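Local coordinates for protein beta-1,3-glucanosyltransferase (Rhizomucor miehei CAU432, PDB 4WTP) that belongs to the family 17 glycosyl hydrolases and folds as a single-chain (beta/alpha)8 barrel, at residues A[183-188]-A[219-224]; A[134-139]-A[166-171]. All coordinates share one frame; numbering follows the deposited sequence.

Interaction 1: A[183-188]-A[219-224]; sequences LMMNAF and VKISET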
# COMPACT_ATOMS: atom_id res chain seq x y z
N LEU A 183 8.14 6.92 -7.02
CA LEU A 183 7.70 5.59 -7.45
C LEU A 183 7.35 4.77 -6.23
O LEU A 183 7.96 4.94 -5.17
CB LEU A 183 8.84 4.89 -8.18
CG LEU A 183 9.33 5.42 -9.54
CD1 LEU A 183 10.05 6.75 -9.40
CD2 LEU A 183 10.21 4.40 -10.22
N MET A 184 6.39 3.86 -6.38
CA MET A 184 6.13 2.91 -5.29
C MET A 184 6.08 1.49 -5.82
O MET A 184 5.33 1.17 -6.76
CB MET A 184 4.81 3.22 -4.57
CG MET A 184 4.68 4.63 -4.02
SD MET A 184 3.33 4.85 -2.74
CE MET A 184 4.23 4.33 -1.25
N MET A 185 6.87 0.63 -5.23
CA MET A 185 6.93 -0.77 -5.61
C MET A 185 6.00 -1.69 -4.84
O MET A 185 5.94 -1.66 -3.66
CB MET A 185 8.36 -1.26 -5.38
CG MET A 185 8.63 -2.70 -5.88
SD MET A 185 10.36 -3.38 -5.60
CE MET A 185 10.42 -3.60 -3.77
N ASN A 186 5.32 -2.55 -5.59
CA ASN A 186 4.62 -3.69 -4.96
C ASN A 186 5.46 -4.90 -5.26
O ASN A 186 5.78 -5.16 -6.43
CB ASN A 186 3.27 -3.94 -5.63
CG ASN A 186 2.28 -2.81 -5.50
OD1 ASN A 186 2.36 -1.96 -4.63
ND2 ASN A 186 1.27 -2.84 -6.36
N ALA A 187 5.83 -5.67 -4.24
CA ALA A 187 6.61 -6.88 -4.49
C ALA A 187 6.33 -7.88 -3.40
O ALA A 187 6.42 -7.55 -2.21
CB ALA A 187 8.11 -6.56 -4.53
N PHE A 188 6.07 -9.13 -3.79
CA PHE A 188 5.86 -10.21 -2.85
C PHE A 188 6.71 -11.41 -3.22
O PHE A 188 6.27 -12.25 -4.03
CB PHE A 188 4.40 -10.65 -2.86
CG PHE A 188 3.46 -9.62 -2.28
CD1 PHE A 188 2.96 -8.58 -3.10
CD2 PHE A 188 3.03 -9.70 -0.95
CE1 PHE A 188 2.09 -7.63 -2.59
CE2 PHE A 188 2.13 -8.75 -0.44
CZ PHE A 188 1.68 -7.72 -1.26
N VAL A 219 12.10 6.39 -4.37
CA VAL A 219 11.42 5.12 -4.50
C VAL A 219 10.97 4.64 -3.13
O VAL A 219 11.78 4.49 -2.21
CB VAL A 219 12.33 4.03 -5.15
CG1 VAL A 219 11.55 2.75 -5.30
CG2 VAL A 219 12.83 4.50 -6.53
N LYS A 220 9.67 4.38 -2.98
CA LYS A 220 9.10 3.85 -1.76
C LYS A 220 8.52 2.48 -2.07
O LYS A 220 8.45 2.06 -3.23
CB LYS A 220 8.02 4.81 -1.23
CG LYS A 220 8.52 6.24 -1.07
CD LYS A 220 7.51 7.14 -0.39
CE LYS A 220 8.03 8.56 -0.32
NZ LYS A 220 7.75 9.10 1.04
N ILE A 221 8.12 1.76 -1.03
CA ILE A 221 7.50 0.44 -1.20
C ILE A 221 6.03 0.55 -0.81
O ILE A 221 5.72 0.82 0.34
CB ILE A 221 8.26 -0.66 -0.42
CG1 ILE A 221 9.71 -0.74 -0.92
CG2 ILE A 221 7.55 -2.00 -0.56
CD1 ILE A 221 10.58 -1.72 -0.15
N SER A 222 5.13 0.33 -1.76
CA SER A 222 3.70 0.45 -1.48
C SER A 222 3.08 -0.82 -0.92
O SER A 222 2.06 -0.74 -0.25
CB SER A 222 2.94 0.91 -2.71
OG SER A 222 3.50 0.28 -3.84
N GLU A 223 3.68 -1.98 -1.20
CA GLU A 223 3.15 -3.24 -0.66
C GLU A 223 4.24 -4.30 -0.60
O GLU A 223 4.95 -4.54 -1.61
CB GLU A 223 2.05 -3.86 -1.54
CG GLU A 223 0.76 -3.12 -1.75
CD GLU A 223 -0.10 -3.80 -2.78
OE1 GLU A 223 0.31 -4.81 -3.36
OE2 GLU A 223 -1.17 -3.30 -3.08
N THR A 224 4.31 -4.98 0.55
CA THR A 224 4.93 -6.30 0.64
C THR A 224 4.43 -6.91 1.95
O THR A 224 4.02 -6.19 2.87
CB THR A 224 6.46 -6.26 0.62
OG1 THR A 224 6.92 -7.59 0.39
CG2 THR A 224 7.04 -5.80 1.96
O HOH W 1 -0.13 -0.74 -4.01
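Leu183 to Asn186 and Val219 to Glu223 pair as neighbouring parallel strands of the (beta/alpha)8 barrel, joined through helix 196-212 in a beta-alpha-beta unit. Within the two segments the first bond is Lys220 N to Leu183 O, almost straight at 2.8 Å, and Met185 N to Lys220 O follows. A beta bulge then shifts the register: Met185 O takes Ser222 N from above its carbonyl plane and, weakly, Glu223 N, before Ala187 N to Glu223 O restores the pairing. Leu183, Met185, Val219 and Ile221 form one apolar face, three of them touching helix 196-212, and Met185 CE lies 4.1 Å from Ile221 CD1. Met184, Lys220, Asn186 and Glu223 point into the barrel, where Lys220 NZ has a salt bridge to Asp260.

Glu223 orders the polar end. Its CB lies 3.9 Å from Phe188 CZ. CG, set beside the backbone N (chi1 -63°), passes 3.5 Å from Asn186 OD1, and the extended chain brings CD to 3.7 Å from Asn186 CG, so that carboxylate and amide stack with planes only 8° apart. OE1 meets the Phe188 ring at its edge, in plane, 3.4 Å from CE1, while OE2 accepts from a water that also donates to Asn186 OD1. In the conformer modelled here, Ser222 OG donates to that amide oxygen at 2.6 Å, and ND2 bonds Ser132 and Glu133; an asparagine, offering acceptor and donors together, suits this buried junction because partners at both ends probably fix the amide's orientation. Further along both segments, Thr224 CA sits over one face of Phe188 in a CH-pi contact, and Thr224 OG1, also bonded to Tyr246 OH, donates to Ala187 O at 2.6 Å, nearly along the C=O axis.

Interaction 2: A[134-139]-A[166-171]; sequences VLYRGD and ADVYYK
Tyr136 and Tyr170 meet edge first: the hydroxyl of Tyr170 comes to the rim of the Tyr136 ring, near its plane, with OH 3.6 Å from CD1. Tyr170 in turn carries Val168 CG2 on one face, offset toward the rim, and has Tyr169 CE2 at its edge, in plane; Tyr170 CD1 stands over the centre of the Tyr169 ring, which also stacks with His206. The type I turn from Val168 to Lys171 folds these side chains together, and the chi1 of Tyr170 (53°), with CG between the backbone N and carbonyl carbon, swings its ring back over Val168 and toward Tyr136. Val168 CG2 also packs 4.1 Å from Tyr136 CB, a short branched side chain filling the angle between two aromatic ones.

The polar part of the contact centres on Asp167, on the segment 166-171. OD1 uses its anti lone pair for Val168 N at 2.8 Å, which steadies the carboxylate. The other oxygen, OD2, faces residues 134-137, which have helical backbone angles without the regular helix bonds, and draws weak bonds from Leu135 N at 3.1 Å and Tyr136 N at 3.3 Å. Next to them, a water accepts from Val134 N and donates to Ala166 O, extending the bridge to Ala166. Lys171, bent at chi2 (-60°), lays its aliphatic chain against Leu135, CD 4.1 Å from Leu135 CB and CE 3.8 Å from Leu135 O; the long methylene chain suits a partly exposed place. With three backbone N-H groups directed at it, the carboxylate of Asp167 probably favours its charged form, although each bond from residues 134-137 is weak and the grip comes from their sum.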
# COMPACT_ATOMS: atom_id res chain seq x y z
N VAL A 134 -1.43 -1.20 -12.72
CA VAL A 134 -2.13 -0.89 -13.98
C VAL A 134 -1.41 -1.49 -15.20
O VAL A 134 -2.06 -2.08 -16.07
CB VAL A 134 -2.31 0.63 -14.15
CG1 VAL A 134 -2.85 0.98 -15.54
CG2 VAL A 134 -3.22 1.15 -13.06
N LEU A 135 -0.09 -1.32 -15.25
CA LEU A 135 0.70 -1.87 -16.34
C LEU A 135 0.94 -3.38 -16.19
O LEU A 135 0.91 -4.11 -17.19
CB LEU A 135 2.00 -1.12 -16.51
CG LEU A 135 1.86 0.36 -16.86
CD1 LEU A 135 3.25 0.96 -17.03
CD2 LEU A 135 1.05 0.58 -18.13
N TYR A 136 1.11 -3.87 -14.96
CA TYR A 136 1.18 -5.33 -14.78
C TYR A 136 -0.07 -6.01 -15.36
O TYR A 136 0.04 -7.03 -16.07
CB TYR A 136 1.34 -5.69 -13.30
CG TYR A 136 1.14 -7.17 -13.05
CD1 TYR A 136 2.14 -8.09 -13.34
CD2 TYR A 136 -0.09 -7.63 -12.59
CE1 TYR A 136 1.94 -9.45 -13.14
CE2 TYR A 136 -0.31 -8.99 -12.40
CZ TYR A 136 0.71 -9.89 -12.67
OH TYR A 136 0.53 -11.23 -12.48
N ARG A 137 -1.25 -5.45 -15.09
CA ARG A 137 -2.52 -6.02 -15.57
C ARG A 137 -2.82 -5.75 -17.03
O ARG A 137 -3.75 -6.36 -17.61
CB ARG A 137 -3.72 -5.54 -14.74
CG ARG A 137 -3.79 -6.15 -13.35
CD ARG A 137 -5.11 -5.85 -12.65
NE ARG A 137 -5.33 -4.40 -12.62
CZ ARG A 137 -4.89 -3.62 -11.64
NH1 ARG A 137 -4.26 -4.17 -10.60
NH2 ARG A 137 -5.08 -2.31 -11.71
N GLY A 138 -2.08 -4.83 -17.63
CA GLY A 138 -2.35 -4.48 -19.04
C GLY A 138 -3.64 -3.69 -19.21
O GLY A 138 -4.29 -3.80 -20.22
N ASP A 139 -4.01 -2.86 -18.21
CA ASP A 139 -5.26 -2.11 -18.27
C ASP A 139 -5.20 -0.96 -19.27
O ASP A 139 -6.22 -0.54 -19.79
CB ASP A 139 -5.66 -1.60 -16.88
CG ASP A 139 -6.05 -2.72 -15.95
OD1 ASP A 139 -6.59 -3.72 -16.45
OD2 ASP A 139 -5.79 -2.59 -14.76
N ALA A 166 1.91 2.81 -8.30
CA ALA A 166 2.45 1.58 -7.72
C ALA A 166 2.42 0.47 -8.75
O ALA A 166 1.41 0.31 -9.45
CB ALA A 166 1.59 1.17 -6.51
N ASP A 167 3.51 -0.27 -8.88
CA ASP A 167 3.53 -1.40 -9.79
C ASP A 167 4.63 -2.35 -9.41
O ASP A 167 5.40 -2.08 -8.49
CB ASP A 167 3.63 -0.94 -11.27
CG ASP A 167 2.79 -1.81 -12.22
OD1 ASP A 167 2.76 -3.03 -12.04
OD2 ASP A 167 2.11 -1.28 -13.12
N VAL A 168 4.74 -3.44 -10.16
CA VAL A 168 5.78 -4.43 -9.93
C VAL A 168 7.12 -3.92 -10.43
O VAL A 168 7.18 -2.92 -11.16
CB VAL A 168 5.43 -5.79 -10.57
CG1 VAL A 168 4.16 -6.31 -9.94
CG2 VAL A 168 5.30 -5.66 -12.08
N TYR A 169 8.19 -4.60 -10.04
CA TYR A 169 9.51 -3.98 -10.16
C TYR A 169 9.98 -3.74 -11.59
O TYR A 169 10.85 -2.88 -11.82
CB TYR A 169 10.56 -4.74 -9.36
CG TYR A 169 10.95 -6.09 -9.93
CD1 TYR A 169 12.00 -6.20 -10.86
CD2 TYR A 169 10.30 -7.25 -9.52
CE1 TYR A 169 12.36 -7.44 -11.38
CE2 TYR A 169 10.65 -8.49 -10.03
CZ TYR A 169 11.68 -8.57 -10.96
OH TYR A 169 12.04 -9.80 -11.45
N TYR A 170 9.39 -4.47 -12.53
CA TYR A 170 9.77 -4.39 -13.94
C TYR A 170 8.76 -3.59 -14.79
O TYR A 170 8.79 -3.65 -16.02
CB TYR A 170 9.96 -5.82 -14.48
CG TYR A 170 8.79 -6.75 -14.24
CD1 TYR A 170 8.68 -7.50 -13.06
CD2 TYR A 170 7.80 -6.89 -15.20
CE1 TYR A 170 7.61 -8.35 -12.85
CE2 TYR A 170 6.71 -7.72 -14.99
CZ TYR A 170 6.63 -8.47 -13.83
OH TYR A 170 5.55 -9.30 -13.63
N LYS A 171 7.84 -2.85 -14.16
CA LYS A 171 6.82 -2.06 -14.88
C LYS A 171 6.86 -0.56 -14.55
O LYS A 171 5.85 0.06 -14.21
CB LYS A 171 5.44 -2.60 -14.56
CG LYS A 171 5.11 -3.91 -15.24
CD LYS A 171 5.16 -3.78 -16.75
CE LYS A 171 4.60 -5.04 -17.36
NZ LYS A 171 4.58 -4.94 -18.84
O HOH W 2 -0.15 1.45 -11.63

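The two contacts lie side by side in the barrel wall, because strand 182-186 is the neighbour of both 219-223 and 163-167: Asn186 N meets Asp167 O at 2.9 Å, and Met184 O meets Asp167 N at 3.1 Å. Interaction 1 is buried, joins two strands through backbone bonds interrupted by a bulge, and sets a largely polar inner face, with Met184 among it, against an apolar outer one. Interaction 2 is smaller and only partly buried; it ties loops that follow strands 125-132 and 163-167, relying on one carboxylate, weak bonds and aromatic edges. Ala166 belongs to interaction 2 and packs its methyl against Ser222 OG and Asn186 OD1 of interaction 1.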